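Local coordinates for tryptophan halogenase superfamily (Brevundimonas sp. BAL3, PDB 6FRL), which acts as a flavin-dependent halogenase that prefers bromination over chlorination, at residues A272-G280 against G290-L298; I88-P96 against L399-T407. All blocks are in the same frame, centred on the assembly; numbering follows the deposited sequence.

Contact 1: residues A272-G280 against G290-L298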
loop_
_atom_site.group_PDB
_atom_site.type_symbol
_atom_site.label_atom_id
_atom_site.label_comp_id
_atom_site.label_asym_id
_atom_site.label_seq_id
_atom_site.Cartn_x
_atom_site.Cartn_y
_atom_site.Cartn_z
ATOM N N ALA B 272 9.361 22.494 -22.573
ATOM C CA ALA B 272 8.114 22.706 -23.312
ATOM C C ALA B 272 8.346 23.631 -24.511
ATOM O O ALA B 272 9.027 24.658 -24.386
ATOM C CB ALA B 272 7.042 23.290 -22.406
ATOM N N ARG B 273 7.766 23.259 -25.655
ATOM C CA ARG B 273 7.815 24.070 -26.890
ATOM C C ARG B 273 6.381 24.407 -27.318
ATOM O O ARG B 273 5.457 24.266 -26.513
ATOM C CB ARG B 273 8.622 23.342 -28.002
ATOM C CG ARG B 273 10.038 22.910 -27.632
ATOM C CD ARG B 273 10.953 24.080 -27.387
ATOM N NE ARG B 273 12.356 23.660 -27.320
ATOM C CZ ARG B 273 13.345 24.405 -26.819
ATOM N NH1 ARG B 273 13.126 25.638 -26.343
ATOM N NH2 ARG B 273 14.596 23.946 -26.820
ATOM N N SER B 274 6.191 24.858 -28.559
ATOM C CA SER B 274 4.888 25.386 -29.028
ATOM C C SER B 274 3.753 24.381 -29.039
ATOM O O SER B 274 2.603 24.777 -28.838
ATOM C CB SER B 274 5.013 26.027 -30.448
ATOM O OG SER B 274 5.023 25.066 -31.491
ATOM N N ALA B 275 4.054 23.104 -29.285
ATOM C CA ALA B 275 2.984 22.089 -29.404
ATOM C C ALA B 275 3.409 20.699 -28.973
ATOM O O ALA B 275 3.078 19.702 -29.629
ATOM C CB ALA B 275 2.398 22.066 -30.818
ATOM N N GLY B 276 4.083 20.665 -27.824
ATOM C CA GLY B 276 4.692 19.456 -27.262
ATOM C C GLY B 276 5.936 19.808 -26.479
ATOM O O GLY B 276 6.035 20.910 -25.935
ATOM N N TRP B 277 6.905 18.898 -26.447
ATOM C CA TRP B 277 8.071 19.073 -25.579
ATOM C C TRP B 277 9.336 18.324 -26.056
ATOM O O TRP B 277 9.271 17.314 -26.738
ATOM C CB TRP B 277 7.691 18.667 -24.129
ATOM C CG TRP B 277 7.184 17.273 -24.007
ATOM C CD1 TRP B 277 5.896 16.856 -24.147
ATOM C CD2 TRP B 277 7.956 16.105 -23.728
ATOM N NE1 TRP B 277 5.809 15.479 -23.975
ATOM C CE2 TRP B 277 7.065 14.993 -23.734
ATOM C CE3 TRP B 277 9.314 15.879 -23.492
ATOM C CZ2 TRP B 277 7.486 13.693 -23.495
ATOM C CZ3 TRP B 277 9.732 14.578 -23.254
ATOM C CH2 TRP B 277 8.815 13.494 -23.272
ATOM N N GLN B 278 10.486 18.844 -25.654
ATOM C CA GLN B 278 11.782 18.337 -26.040
ATOM C C GLN B 278 12.471 17.644 -24.855
ATOM O O GLN B 278 12.442 18.133 -23.719
ATOM C CB GLN B 278 12.652 19.501 -26.550
ATOM C CG GLN B 278 14.123 19.181 -26.868
ATOM C CD GLN B 278 14.917 20.410 -27.270
ATOM O OE1 GLN B 278 14.369 21.499 -27.429
ATOM N NE2 GLN B 278 16.215 20.241 -27.461
ATOM N N TRP B 279 13.123 16.520 -25.144
ATOM C CA TRP B 279 13.906 15.812 -24.151
ATOM C C TRP B 279 15.425 15.936 -24.422
ATOM O O TRP B 279 15.872 16.196 -25.559
ATOM C CB TRP B 279 13.420 14.362 -24.067
ATOM C CG TRP B 279 13.960 13.360 -25.074
ATOM C CD1 TRP B 279 15.227 12.798 -25.104
ATOM C CD2 TRP B 279 13.212 12.712 -26.113
ATOM N NE1 TRP B 279 15.306 11.875 -26.116
ATOM C CE2 TRP B 279 14.091 11.799 -26.755
ATOM C CE3 TRP B 279 11.892 12.820 -26.571
ATOM C CZ2 TRP B 279 13.690 11.001 -27.836
ATOM C CZ3 TRP B 279 11.484 12.026 -27.647
ATOM C CH2 TRP B 279 12.389 11.120 -28.268
ATOM N N GLY B 280 16.195 15.755 -23.359
ATOM C CA GLY B 280 17.634 15.878 -23.412
ATOM C C GLY B 280 18.276 14.970 -22.389
ATOM O O GLY B 280 18.310 15.300 -21.218
ATOM N N GLY B 290 15.149 14.649 -28.405
ATOM C CA GLY B 290 13.899 14.466 -29.140
ATOM C C GLY B 290 12.828 15.525 -28.901
ATOM O O GLY B 290 12.929 16.334 -27.996
ATOM N N LEU B 291 11.820 15.516 -29.753
ATOM C CA LEU B 291 10.656 16.340 -29.606
ATOM C C LEU B 291 9.448 15.426 -29.723
ATOM O O LEU B 291 9.308 14.686 -30.712
ATOM C CB LEU B 291 10.595 17.423 -30.694
ATOM C CG LEU B 291 9.589 18.562 -30.417
ATOM C CD1 LEU B 291 10.275 19.706 -29.679
ATOM C CD2 LEU B 291 8.910 19.075 -31.688
ATOM N N VAL B 292 8.595 15.475 -28.697
ATOM C CA VAL B 292 7.250 14.868 -28.719
ATOM C C VAL B 292 6.248 15.980 -29.045
ATOM O O VAL B 292 6.338 17.046 -28.454
ATOM C CB VAL B 292 6.903 14.277 -27.327
ATOM C CG1 VAL B 292 5.436 13.812 -27.269
ATOM C CG2 VAL B 292 7.883 13.159 -26.978
ATOM N N PHE B 293 5.292 15.747 -29.943
ATOM C CA PHE B 293 4.403 16.842 -30.374
ATOM C C PHE B 293 3.091 16.378 -31.016
ATOM O O PHE B 293 2.922 15.196 -31.345
ATOM C CB PHE B 293 5.160 17.751 -31.344
ATOM C CG PHE B 293 5.541 17.070 -32.628
ATOM C CD1 PHE B 293 6.686 16.286 -32.704
ATOM C CD2 PHE B 293 4.731 17.190 -33.757
ATOM C CE1 PHE B 293 7.017 15.644 -33.886
ATOM C CE2 PHE B 293 5.047 16.551 -34.945
ATOM C CZ PHE B 293 6.199 15.783 -35.013
ATOM N N SER B 294 2.171 17.337 -31.196
ATOM C CA SER B 294 0.868 17.113 -31.904
ATOM C C SER B 294 0.960 17.460 -33.399
ATOM O O SER B 294 1.115 18.618 -33.742
ATOM C CB SER B 294 -0.250 17.948 -31.262
ATOM O OG SER B 294 -1.480 17.832 -31.971
ATOM N N SER B 295 0.848 16.467 -34.284
ATOM C CA SER B 295 0.932 16.718 -35.746
ATOM C C SER B 295 -0.231 17.603 -36.234
ATOM O O SER B 295 -0.062 18.389 -37.160
ATOM C CB SER B 295 1.059 15.416 -36.568
ATOM O OG SER B 295 -0.111 14.636 -36.533
ATOM N N ALA B 296 -1.376 17.519 -35.564
ATOM C CA ALA B 296 -2.494 18.423 -35.823
ATOM C C ALA B 296 -2.215 19.921 -35.556
ATOM O O ALA B 296 -2.996 20.768 -36.002
ATOM C CB ALA B 296 -3.731 17.949 -35.073
ATOM N N HIS B 297 -1.136 20.246 -34.837
ATOM C CA HIS B 297 -0.679 21.637 -34.640
ATOM C C HIS B 297 0.669 21.939 -35.292
ATOM O O HIS B 297 1.068 23.098 -35.365
ATOM C CB HIS B 297 -0.523 21.941 -33.143
ATOM C CG HIS B 297 -1.786 21.815 -32.354
ATOM N ND1 HIS B 297 -2.375 20.600 -32.074
ATOM C CD2 HIS B 297 -2.537 22.754 -31.731
ATOM C CE1 HIS B 297 -3.465 20.801 -31.351
ATOM N NE2 HIS B 297 -3.589 22.100 -31.134
ATOM N N LEU B 298 1.403 20.910 -35.703
ATOM C CA LEU B 298 2.724 21.098 -36.297
ATOM C C LEU B 298 2.932 20.199 -37.524
ATOM O O LEU B 298 2.653 19.000 -37.509
ATOM C CB LEU B 298 3.842 20.815 -35.282
ATOM C CG LEU B 298 4.290 21.812 -34.206
ATOM C CD1 LEU B 298 5.398 21.161 -33.368
ATOM C CD2 LEU B 298 4.768 23.131 -34.764
#
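G290 lies beneath the indole of W279, its CA 3.4 Å from the centroid of the six-membered ring and almost on the ring normal, a CH-pi contact that puts the whole ring over bare backbone. A side chain at this position would run into the indole. One methyl of V292 serves both tryptophans: CG2 rests over one face of the W277 ring, 3.5 Å from CZ2, and meets the edge of the W279 ring near its plane, 3.8 Å from CZ3. W277 and W279 are the two tryptophans of the WxWxIP signature of flavin-dependent halogenases. With chi1 at 57°, the CG of W277 sits between its backbone N and carbonyl carbon, which swings the indole alongside V292, and its NE1 then bonds to E348.

The backbone fixes this register. W277 and V292 form an antiparallel hydrogen-bonded pair, with W277 N to V292 O and V292 N to W277 O both 2.8 Å. At G276 a CB would strike V292 O. Beyond the paired strands, S294 N donates to A275 O at 3.0 Å, while the methyl of A275 packs on H297 CB and on L298.

Q278 and L291 occupy the opposite face of the sheet, where R273 reaches across with CG 3.8 Å from L291 CD1. Its guanidinium approaches Q278 OE1 edge-on, NE lying 3.0 Å from that oxygen, and Q278 NE2 turns to the carbonyl of H310; the amide is thus held from both ends.

The hairpin of strands 276-282 and 286-293 is flanked within its sheet by strands 268-273 and 250-257. Helix 300-307 covers the L291 and F293 face, with E306 also bonding S274 OG, and F411 of helix 410-417 packs against A275 and S294.

Contact 2: residues I88-P96 against L399-T407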
loop_
_atom_site.group_PDB
_atom_site.type_symbol
_atom_site.label_atom_id
_atom_site.label_comp_id
_atom_site.label_asym_id
_atom_site.label_seq_id
_atom_site.Cartn_x
_atom_site.Cartn_y
_atom_site.Cartn_z
ATOM N N ILE B 88 14.243 14.961 -12.948
ATOM C CA ILE B 88 13.973 15.570 -14.265
ATOM C C ILE B 88 13.736 17.044 -14.093
ATOM O O ILE B 88 13.058 17.463 -13.147
ATOM C CB ILE B 88 12.719 14.976 -14.929
ATOM C CG1 ILE B 88 12.863 13.462 -15.084
ATOM C CG2 ILE B 88 12.423 15.646 -16.277
ATOM C CD1 ILE B 88 11.587 12.786 -15.587
ATOM N N ARG B 89 14.280 17.834 -15.011
ATOM C CA ARG B 89 14.158 19.284 -14.941
ATOM C C ARG B 89 13.159 19.819 -15.965
ATOM O O ARG B 89 13.378 19.682 -17.153
ATOM C CB ARG B 89 15.525 19.908 -15.127
ATOM C CG ARG B 89 15.551 21.385 -14.794
ATOM C CD ARG B 89 16.965 21.883 -14.697
ATOM N NE ARG B 89 17.008 23.272 -14.246
ATOM C CZ ARG B 89 18.090 23.887 -13.770
ATOM N NH1 ARG B 89 19.253 23.264 -13.690
ATOM N NH2 ARG B 89 18.004 25.151 -13.375
ATOM N N PHE B 90 12.059 20.397 -15.484
ATOM C CA PHE B 90 10.965 20.907 -16.343
ATOM C C PHE B 90 11.138 22.413 -16.588
ATOM O O PHE B 90 11.112 23.223 -15.634
ATOM C CB PHE B 90 9.596 20.606 -15.726
ATOM C CG PHE B 90 9.252 19.151 -15.751
ATOM C CD1 PHE B 90 8.713 18.576 -16.873
ATOM C CD2 PHE B 90 9.554 18.326 -14.669
ATOM C CE1 PHE B 90 8.464 17.211 -16.921
ATOM C CE2 PHE B 90 9.284 16.967 -14.714
ATOM C CZ PHE B 90 8.738 16.408 -15.834
ATOM N N LEU B 91 11.357 22.764 -17.862
ATOM C CA LEU B 91 11.646 24.140 -18.297
ATOM C C LEU B 91 10.524 24.646 -19.164
ATOM O O LEU B 91 10.050 23.915 -20.062
ATOM C CB LEU B 91 12.975 24.213 -19.061
ATOM C CG LEU B 91 14.192 23.784 -18.224
ATOM C CD1 LEU B 91 15.463 23.663 -19.045
ATOM C CD2 LEU B 91 14.382 24.743 -17.060
ATOM N N ASP B 92 10.062 25.859 -18.830
ATOM C CA ASP B 92 9.081 26.627 -19.618
ATOM C C ASP B 92 7.655 26.031 -19.672
ATOM O O ASP B 92 6.922 26.364 -20.598
ATOM C CB ASP B 92 9.586 26.922 -21.063
ATOM C CG ASP B 92 10.967 27.593 -21.096
ATOM O OD1 ASP B 92 11.394 28.305 -20.145
ATOM O OD2 ASP B 92 11.650 27.418 -22.101
ATOM N N TRP B 93 7.246 25.194 -18.704
ATOM C CA TRP B 93 5.854 24.648 -18.693
ATOM C C TRP B 93 4.841 25.651 -18.117
ATOM O O TRP B 93 3.630 25.524 -18.341
ATOM C CB TRP B 93 5.756 23.284 -17.960
ATOM C CG TRP B 93 6.394 22.158 -18.718
ATOM C CD1 TRP B 93 7.736 22.006 -18.990
ATOM C CD2 TRP B 93 5.731 21.053 -19.355
ATOM N NE1 TRP B 93 7.937 20.868 -19.750
ATOM C CE2 TRP B 93 6.727 20.274 -19.990
ATOM C CE3 TRP B 93 4.396 20.647 -19.457
ATOM C CZ2 TRP B 93 6.424 19.117 -20.700
ATOM C CZ3 TRP B 93 4.103 19.482 -20.157
ATOM C CH2 TRP B 93 5.104 18.736 -20.766
ATOM N N SER B 94 5.348 26.620 -17.357
ATOM C CA SER B 94 4.519 27.654 -16.733
ATOM C C SER B 94 4.649 29.046 -17.407
ATOM O O SER B 94 4.047 30.006 -16.940
ATOM C CB SER B 94 4.839 27.736 -15.228
ATOM O OG SER B 94 4.233 26.676 -14.514
ATOM N N GLY B 95 5.380 29.126 -18.522
ATOM C CA GLY B 95 5.751 30.367 -19.175
ATOM C C GLY B 95 7.268 30.520 -19.225
ATOM O O GLY B 95 7.969 29.913 -18.408
ATOM N N PRO B 96 7.785 31.317 -20.188
ATOM C CA PRO B 96 9.203 31.642 -20.324
ATOM C C PRO B 96 9.988 31.833 -19.019
ATOM O O PRO B 96 9.605 32.656 -18.175
ATOM C CB PRO B 96 9.158 32.951 -21.117
ATOM C CG PRO B 96 8.026 32.734 -22.065
ATOM C CD PRO B 96 7.060 31.767 -21.397
ATOM N N LEU B 399 -1.540 14.987 -15.766
ATOM C CA LEU B 399 -1.440 16.117 -14.838
ATOM C C LEU B 399 -0.492 17.204 -15.315
ATOM O O LEU B 399 -0.797 18.393 -15.128
ATOM C CB LEU B 399 -1.022 15.658 -13.416
ATOM C CG LEU B 399 -1.064 16.733 -12.325
ATOM C CD1 LEU B 399 -2.479 17.225 -12.091
ATOM C CD2 LEU B 399 -0.464 16.254 -11.032
ATOM N N HIS B 400 0.645 16.806 -15.897
ATOM C CA HIS B 400 1.676 17.746 -16.344
ATOM C C HIS B 400 1.089 18.730 -17.411
ATOM O O HIS B 400 1.349 19.958 -17.404
ATOM C CB HIS B 400 2.883 17.010 -16.937
ATOM C CG HIS B 400 3.710 16.213 -15.959
ATOM N ND1 HIS B 400 3.257 15.058 -15.356
ATOM C CD2 HIS B 400 5.013 16.351 -15.569
ATOM C CE1 HIS B 400 4.224 14.537 -14.613
ATOM N NE2 HIS B 400 5.298 15.302 -14.724
ATOM N N TYR B 401 0.293 18.186 -18.317
ATOM C CA TYR B 401 -0.353 18.997 -19.347
ATOM C C TYR B 401 -1.513 19.820 -18.763
ATOM O O TYR B 401 -1.654 21.004 -19.049
ATOM C CB TYR B 401 -0.907 18.104 -20.475
ATOM C CG TYR B 401 0.127 17.422 -21.341
ATOM C CD1 TYR B 401 0.845 18.146 -22.310
ATOM C CD2 TYR B 401 0.376 16.043 -21.239
ATOM C CE1 TYR B 401 1.795 17.521 -23.111
ATOM C CE2 TYR B 401 1.316 15.416 -22.053
ATOM C CZ TYR B 401 2.017 16.158 -22.984
ATOM O OH TYR B 401 2.926 15.570 -23.827
ATOM N N LYS B 402 -2.341 19.157 -17.953
ATOM C CA LYS B 402 -3.517 19.765 -17.332
ATOM C C LYS B 402 -3.239 21.044 -16.544
ATOM O O LYS B 402 -4.093 21.930 -16.535
ATOM C CB LYS B 402 -4.200 18.745 -16.431
ATOM C CG LYS B 402 -5.497 19.230 -15.769
ATOM C CD LYS B 402 -6.500 19.756 -16.786
ATOM C CE LYS B 402 -7.917 19.802 -16.263
ATOM N NZ LYS B 402 -8.824 20.491 -17.231
ATOM N N LEU B 403 -2.069 21.135 -15.896
ATOM C CA LEU B 403 -1.717 22.266 -15.021
ATOM C C LEU B 403 -0.772 23.317 -15.639
ATOM O O LEU B 403 -0.315 24.268 -14.952
ATOM C CB LEU B 403 -1.069 21.730 -13.741
ATOM C CG LEU B 403 -1.858 20.706 -12.922
ATOM C CD1 LEU B 403 -1.070 20.337 -11.686
ATOM C CD2 LEU B 403 -3.211 21.270 -12.528
ATOM N N ASN B 404 -0.484 23.182 -16.926
ATOM C CA ASN B 404 0.421 24.122 -17.573
ATOM C C ASN B 404 -0.159 25.554 -17.493
ATOM O O ASN B 404 -1.370 25.723 -17.403
ATOM C CB ASN B 404 0.723 23.672 -19.003
ATOM C CG ASN B 404 -0.232 24.260 -20.012
ATOM O OD1 ASN B 404 -0.041 25.398 -20.452
ATOM N ND2 ASN B 404 -1.237 23.484 -20.420
ATOM N N ARG B 405 0.713 26.550 -17.491
ATOM C CA ARG B 405 0.323 27.968 -17.457
ATOM C C ARG B 405 0.814 28.777 -18.706
ATOM O O ARG B 405 1.020 29.992 -18.659
ATOM C CB ARG B 405 0.832 28.612 -16.157
ATOM C CG ARG B 405 0.140 28.143 -14.895
ATOM C CD ARG B 405 0.288 29.237 -13.823
ATOM N NE ARG B 405 -0.083 28.795 -12.472
ATOM C CZ ARG B 405 -0.947 29.395 -11.641
ATOM N NH1 ARG B 405 -1.585 30.522 -11.982
ATOM N NH2 ARG B 405 -1.187 28.866 -10.444
ATOM N N ARG B 406 0.970 28.094 -19.831
ATOM C CA ARG B 406 1.461 28.728 -21.040
ATOM C C ARG B 406 0.290 29.388 -21.750
ATOM O O ARG B 406 -0.757 28.767 -21.904
ATOM C CB ARG B 406 2.145 27.693 -21.945
ATOM C CG ARG B 406 3.543 27.287 -21.490
ATOM C CD ARG B 406 4.144 26.257 -22.418
ATOM N NE ARG B 406 4.426 26.773 -23.767
ATOM C CZ ARG B 406 5.614 27.184 -24.210
ATOM N NH1 ARG B 406 6.699 27.178 -23.440
ATOM N NH2 ARG B 406 5.714 27.644 -25.450
ATOM N N THR B 407 0.459 30.641 -22.171
ATOM C CA THR B 407 -0.612 31.393 -22.868
ATOM C C THR B 407 -0.393 31.445 -24.403
ATOM O O THR B 407 -1.327 31.732 -25.139
ATOM C CB THR B 407 -0.778 32.834 -22.275
ATOM O OG1 THR B 407 0.100 33.760 -22.936
ATOM C CG2 THR B 407 -0.483 32.874 -20.760
#
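R406 lays its side chain along the turn at D92 and W93, two residues whose carbonyls it touches in succession. From CB, chi1 of -77° sets CG beside the backbone N, and CG comes to 3.6 Å from W93 O. CD moves on to D92 O, at 3.3 Å. There chi3 of 67° bends the chain back, bringing the edge of the guanidinium to the same carbonyl: NH1 bonds D92 O at 3.0 Å and 168°, with the oxygen in the guanidinium plane. NH2 makes a salt bridge to D408, while OD1 of D92 hydrogen-bonds G97 N instead. A leucine in place of R406 would probably leave D92 O without this donor and D408 without its charged mate.

The arginine is presented by an Asx turn that follows the C-terminal end of helix 376-402: N404 OD1 accepts from R406 N at 2.9 Å, and its ND2 bonds back to Y401 O at 2.9 Å. Between these, R405 N uses a lone pair of W93 O at 3.2 Å.

Nearer the helix, the rings of W93 and Y401 meet obliquely, W93 CZ3 lying 4.1 Å from Y401 CD1. The edge of the H400 imidazole receives F90, with H400 CD2 3.7 Å from F90 CZ; H400 NE2 bonds E351, and ND1 the carbonyl of F396.

Overall arrangement
Contacts 1 and 2, their centres about 13 Å apart, meet through one sheet: strand 268-273 lies beside strand 87-91, and A272 N of contact 1 probably bonds L91 O of contact 2 at 3.0 Å. Along the chain, both segments of contact 1 fall between the two segments of contact 2. Aromatic side chains bridge the two, since the rings of W277 and W93 meet with planes at about 45°, and W277 NE1 packs 2.9 Å from Y401 OH. Both of these groups bond E348, while H400 bonds E351. Those glutamates belong to a short segment that in related halogenases contributes to the active site, so both contacts probably border it.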